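Local coordinates for protein putative glucose-6-phosphate 1-epimerase (Salmonella typhimurium, PDB 2HTA) that probably interconverts the alpha and beta anomers of glucose 6-phosphate and related hexose 6-phosphates, as a mutarotase of the aldose 1-epimerase family, at residues Thr222-Ser233 / Val246-Trp257. Sequence-based numbering, arbitrary orientation.
Sequences TDRVYLNPEACS and VVHHHHLNVVGW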
loop_
_atom_site.group_PDB
_atom_site.type_symbol
_atom_site.label_atom_id
_atom_site.label_comp_id
_atom_site.label_asym_id
_atom_site.label_seq_id
_atom_site.Cartn_x
_atom_site.Cartn_y
_atom_site.Cartn_z
ATOM N N THR A 222 1.226 -13.562 -11.383
ATOM C CA THR A 222 0.628 -12.561 -12.254
ATOM C C THR A 222 1.239 -11.203 -11.890
ATOM O O THR A 222 1.350 -10.887 -10.703
ATOM C CB THR A 222 -0.904 -12.511 -12.016
ATOM O OG1 THR A 222 -1.448 -13.783 -12.301
ATOM C CG2 THR A 222 -1.582 -11.474 -12.935
ATOM N N ASP A 223 1.718 -10.441 -12.878
ATOM C CA ASP A 223 2.381 -9.169 -12.594
ATOM C C ASP A 223 2.166 -8.289 -13.803
ATOM O O ASP A 223 2.866 -8.412 -14.801
ATOM C CB ASP A 223 3.885 -9.367 -12.295
ATOM C CG ASP A 223 4.539 -8.102 -11.730
ATOM O OD1 ASP A 223 3.833 -7.044 -11.633
ATOM O OD2 ASP A 223 5.744 -8.153 -11.356
ATOM N N ARG A 224 1.133 -7.458 -13.745
ATOM C CA ARG A 224 0.633 -6.741 -14.905
ATOM C C ARG A 224 0.448 -5.268 -14.593
ATOM O O ARG A 224 -0.065 -4.894 -13.502
ATOM C CB ARG A 224 -0.691 -7.353 -15.383
ATOM C CG ARG A 224 -0.397 -8.702 -16.121
ATOM C CD ARG A 224 -1.597 -9.564 -16.260
ATOM N NE ARG A 224 -1.128 -10.743 -17.002
ATOM C CZ ARG A 224 -1.868 -11.412 -17.860
ATOM N NH1 ARG A 224 -3.139 -11.056 -18.047
ATOM N NH2 ARG A 224 -1.336 -12.437 -18.524
ATOM N N VAL A 225 0.889 -4.429 -15.535
ATOM C CA VAL A 225 0.680 -2.996 -15.479
ATOM C C VAL A 225 -0.443 -2.631 -16.433
ATOM O O VAL A 225 -0.304 -2.743 -17.661
ATOM C CB VAL A 225 1.954 -2.190 -15.909
ATOM C CG1 VAL A 225 1.690 -0.680 -15.706
ATOM C CG2 VAL A 225 3.220 -2.708 -15.156
ATOM N N TYR A 226 -1.601 -2.259 -15.914
ATOM C CA TYR A 226 -2.705 -1.855 -16.782
ATOM C C TYR A 226 -2.531 -0.398 -17.237
ATOM O O TYR A 226 -2.282 0.488 -16.433
ATOM C CB TYR A 226 -4.060 -2.119 -16.044
ATOM C CG TYR A 226 -4.116 -3.602 -15.689
ATOM C CD1 TYR A 226 -3.615 -4.066 -14.485
ATOM C CD2 TYR A 226 -4.559 -4.555 -16.638
ATOM C CE1 TYR A 226 -3.626 -5.432 -14.188
ATOM C CE2 TYR A 226 -4.554 -5.888 -16.356
ATOM C CZ TYR A 226 -4.071 -6.324 -15.128
ATOM O OH TYR A 226 -4.072 -7.663 -14.829
ATOM N N LEU A 227 -2.664 -0.173 -18.543
ATOM C CA LEU A 227 -2.385 1.131 -19.173
ATOM C C LEU A 227 -3.637 1.993 -19.289
ATOM O O LEU A 227 -3.546 3.200 -19.483
ATOM C CB LEU A 227 -1.805 0.860 -20.573
ATOM C CG LEU A 227 -0.499 0.046 -20.565
ATOM C CD1 LEU A 227 -0.038 -0.103 -22.023
ATOM C CD2 LEU A 227 0.522 0.760 -19.731
ATOM N N ASN A 228 -4.822 1.379 -19.159
ATOM C CA ASN A 228 -6.054 2.093 -19.402
ATOM C C ASN A 228 -7.184 1.581 -18.467
ATOM O O ASN A 228 -8.306 1.344 -18.911
ATOM C CB ASN A 228 -6.464 1.923 -20.850
ATOM C CG ASN A 228 -7.551 2.885 -21.285
ATOM O OD1 ASN A 228 -7.592 4.071 -20.891
ATOM N ND2 ASN A 228 -8.458 2.375 -22.121
ATOM N N PRO A 229 -6.870 1.428 -17.171
ATOM C CA PRO A 229 -7.847 0.921 -16.226
ATOM C C PRO A 229 -8.891 1.997 -15.925
ATOM O O PRO A 229 -8.654 3.205 -16.134
ATOM C CB PRO A 229 -6.980 0.609 -14.980
ATOM C CG PRO A 229 -5.922 1.724 -15.035
ATOM C CD PRO A 229 -5.572 1.720 -16.516
ATOM N N GLU A 230 -10.065 1.550 -15.452
ATOM C CA GLU A 230 -11.086 2.451 -15.012
ATOM C C GLU A 230 -10.704 3.007 -13.645
ATOM O O GLU A 230 -9.836 2.463 -13.004
ATOM C CB GLU A 230 -12.418 1.721 -14.949
ATOM C CG GLU A 230 -12.976 1.305 -16.332
ATOM C CD GLU A 230 -13.981 0.156 -16.264
ATOM O OE1 GLU A 230 -14.619 -0.102 -15.227
ATOM O OE2 GLU A 230 -14.190 -0.446 -17.317
ATOM N N ALA A 231 -11.407 4.063 -13.193
ATOM C CA ALA A 231 -11.133 4.693 -11.909
ATOM C C ALA A 231 -11.259 3.686 -10.778
ATOM O O ALA A 231 -10.507 3.733 -9.797
ATOM C CB ALA A 231 -12.119 5.870 -11.647
ATOM N N CYS A 232 -12.248 2.798 -10.892
ATOM C CA CYS A 232 -12.523 1.854 -9.817
ATOM C C CYS A 232 -12.175 0.418 -10.239
ATOM O O CYS A 232 -12.783 -0.129 -11.172
ATOM C CB CYS A 232 -14.017 1.969 -9.462
ATOM S SG CYS A 232 -14.373 0.943 -7.987
ATOM N N SER A 233 -11.196 -0.188 -9.577
ATOM C CA SER A 233 -10.978 -1.611 -9.716
ATOM C C SER A 233 -11.883 -2.334 -8.730
ATOM O O SER A 233 -12.055 -1.870 -7.606
ATOM C CB SER A 233 -9.514 -1.993 -9.365
ATOM O OG SER A 233 -8.538 -1.201 -10.071
ATOM N N VAL A 246 -11.325 -0.471 -5.214
ATOM C CA VAL A 246 -10.058 0.270 -5.083
ATOM C C VAL A 246 -10.096 1.384 -6.120
ATOM O O VAL A 246 -10.063 1.104 -7.320
ATOM C CB VAL A 246 -8.838 -0.680 -5.325
ATOM C CG1 VAL A 246 -7.551 0.018 -4.971
ATOM C CG2 VAL A 246 -8.951 -1.950 -4.524
ATOM N N VAL A 247 -10.245 2.630 -5.660
ATOM C CA VAL A 247 -10.432 3.751 -6.528
ATOM C C VAL A 247 -9.117 4.522 -6.654
ATOM O O VAL A 247 -8.476 4.850 -5.652
ATOM C CB VAL A 247 -11.510 4.668 -6.033
ATOM C CG1 VAL A 247 -11.744 5.800 -6.994
ATOM C CG2 VAL A 247 -12.834 3.885 -5.837
ATOM N N HIS A 248 -8.755 4.831 -7.888
ATOM C CA HIS A 248 -7.474 5.419 -8.210
ATOM C C HIS A 248 -7.672 6.842 -8.684
ATOM O O HIS A 248 -8.595 7.137 -9.503
ATOM C CB HIS A 248 -6.755 4.598 -9.303
ATOM C CG HIS A 248 -6.751 3.117 -9.053
ATOM N ND1 HIS A 248 -5.860 2.505 -8.194
ATOM C CD2 HIS A 248 -7.592 2.143 -9.485
ATOM C CE1 HIS A 248 -6.119 1.205 -8.145
ATOM N NE2 HIS A 248 -7.154 0.957 -8.935
ATOM N N HIS A 249 -6.853 7.752 -8.129
ATOM C CA HIS A 249 -6.891 9.169 -8.567
ATOM C C HIS A 249 -5.506 9.714 -8.817
ATOM O O HIS A 249 -4.588 9.389 -8.108
ATOM C CB HIS A 249 -7.626 10.026 -7.529
ATOM C CG HIS A 249 -9.126 9.989 -7.693
ATOM N ND1 HIS A 249 -9.953 9.300 -6.834
ATOM C CD2 HIS A 249 -9.927 10.506 -8.666
ATOM C CE1 HIS A 249 -11.207 9.435 -7.240
ATOM N NE2 HIS A 249 -11.218 10.141 -8.369
ATOM N N HIS A 250 -5.377 10.555 -9.846
ATOM C CA HIS A 250 -4.132 11.236 -10.186
ATOM C C HIS A 250 -3.072 10.268 -10.689
ATOM O O HIS A 250 -1.910 10.663 -10.787
ATOM C CB HIS A 250 -3.569 12.116 -9.026
ATOM C CG HIS A 250 -4.623 12.856 -8.266
ATOM N ND1 HIS A 250 -5.458 13.779 -8.855
ATOM C CD2 HIS A 250 -5.004 12.771 -6.962
ATOM C CE1 HIS A 250 -6.310 14.246 -7.954
ATOM N NE2 HIS A 250 -6.051 13.662 -6.791
ATOM N N HIS A 251 -3.456 9.026 -10.975
ATOM C CA HIS A 251 -2.529 7.957 -11.356
ATOM C C HIS A 251 -2.456 7.865 -12.845
ATOM O O HIS A 251 -3.223 8.556 -13.576
ATOM C CB HIS A 251 -3.112 6.570 -10.845
ATOM C CG HIS A 251 -4.370 6.240 -11.547
ATOM N ND1 HIS A 251 -5.479 7.068 -11.455
ATOM C CD2 HIS A 251 -4.664 5.319 -12.487
ATOM C CE1 HIS A 251 -6.436 6.587 -12.228
ATOM N NE2 HIS A 251 -5.961 5.554 -12.890
ATOM N N LEU A 252 -1.525 7.018 -13.322
ATOM C CA LEU A 252 -1.478 6.641 -14.752
ATOM C C LEU A 252 -1.830 5.188 -15.021
ATOM O O LEU A 252 -2.348 4.838 -16.105
ATOM C CB LEU A 252 -0.075 6.890 -15.337
ATOM C CG LEU A 252 0.068 7.579 -16.675
ATOM C CD1 LEU A 252 -0.865 8.894 -16.764
ATOM C CD2 LEU A 252 1.562 7.901 -16.840
ATOM N N ASN A 253 -1.591 4.336 -14.041
ATOM C CA ASN A 253 -1.599 2.916 -14.233
ATOM C C ASN A 253 -2.204 2.255 -13.007
ATOM O O ASN A 253 -2.275 2.874 -11.930
ATOM C CB ASN A 253 -0.130 2.381 -14.328
ATOM C CG ASN A 253 0.722 3.176 -15.275
ATOM O OD1 ASN A 253 1.804 3.680 -14.884
ATOM N ND2 ASN A 253 0.284 3.274 -16.551
ATOM N N VAL A 254 -2.623 1.008 -13.171
ATOM C CA VAL A 254 -2.920 0.147 -12.016
ATOM C C VAL A 254 -2.067 -1.073 -12.179
ATOM O O VAL A 254 -1.852 -1.474 -13.313
ATOM C CB VAL A 254 -4.398 -0.218 -11.972
ATOM C CG1 VAL A 254 -4.713 -1.304 -10.883
ATOM C CG2 VAL A 254 -5.189 1.071 -11.687
ATOM N N VAL A 255 -1.522 -1.624 -11.075
ATOM C CA VAL A 255 -0.818 -2.880 -11.134
ATOM C C VAL A 255 -1.562 -3.956 -10.376
ATOM O O VAL A 255 -2.048 -3.697 -9.267
ATOM C CB VAL A 255 0.621 -2.733 -10.605
ATOM C CG1 VAL A 255 1.303 -4.095 -10.354
ATOM C CG2 VAL A 255 1.395 -1.953 -11.687
ATOM N N GLY A 256 -1.737 -5.106 -11.009
ATOM C CA GLY A 256 -2.272 -6.259 -10.311
ATOM C C GLY A 256 -1.128 -7.257 -10.133
ATOM O O GLY A 256 -0.433 -7.583 -11.106
ATOM N N TRP A 257 -0.932 -7.758 -8.901
ATOM C CA TRP A 257 0.187 -8.666 -8.677
ATOM C C TRP A 257 -0.215 -9.710 -7.645
ATOM O O TRP A 257 -0.833 -9.387 -6.622
ATOM C CB TRP A 257 1.381 -7.879 -8.145
ATOM C CG TRP A 257 2.563 -8.724 -7.789
ATOM C CD1 TRP A 257 3.309 -9.464 -8.637
ATOM C CD2 TRP A 257 3.128 -8.887 -6.488
ATOM N NE1 TRP A 257 4.320 -10.113 -7.942
ATOM C CE2 TRP A 257 4.243 -9.735 -6.619
ATOM C CE3 TRP A 257 2.805 -8.385 -5.215
ATOM C CZ2 TRP A 257 5.033 -10.107 -5.513
ATOM C CZ3 TRP A 257 3.599 -8.751 -4.101
ATOM C CH2 TRP A 257 4.702 -9.599 -4.269
HETATM O O HOH W 1 -1.163 4.539 -18.954
HETATM O O HOH W 2 -4.703 5.623 -17.407
HETATM O O HOH W 3 -6.728 4.951 -15.628
#
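Two antiparallel strand pairings, Asp223–Tyr226 with Val254–Trp257 and Cys232–Ser233 with Val246–Val247, belong to different sheets of the galactose mutarotase-like beta-sandwich fold of this probable mutarotase, and both segments pass from one sheet to the other. In the first, Arg224 and Gly256 exchange backbone hydrogen bonds, and Tyr226 N reaches Val254 O at 2.7 Å, whereas the return bond from Val254 N is weak. Gly256 leaves room for the Tyr226 ring, whose edge turns to the glycine backbone, CE1 lying 3.7 Å from Gly256 N; the phenol OH goes on to Gln216. The second pairing belongs to the hairpin of strands 232-237 and 242-249, where Ser233 and Val246 bond reciprocally. Here His248 NE2 donates to Ser233 OG (2.8 Å), nearly in the imidazole plane, while ND1 is engaged by Thr283 OG1. Val254 CG2 sits over the centre of that ring and presses tightly on Pro229 CG at 3.5 Å, so that this methyl lies against both the imidazole face and the proline ring. Where the segments turn, one water donates to both Leu227 O and Leu252 O, a second does the same with a weak bond to Leu227 O, and another joins Pro229 O to His251 NE2. Asp223, a substrate-binding residue by similarity, has its CG anti to the backbone N (chi1 -169°), which brings the carboxylate obliquely against the indole of Trp257, Asp223 CG to Trp257 CD1 3.6 Å, with the planes 58° apart. Polar bonds on both ring nitrogens thus restrict rotation of His248, while the neighbouring pairing keeps Asp223 on the same face as Val255 and Trp257, which adjoin the proposed catalytic Glu282 and His179, consistent with a role in sugar binding.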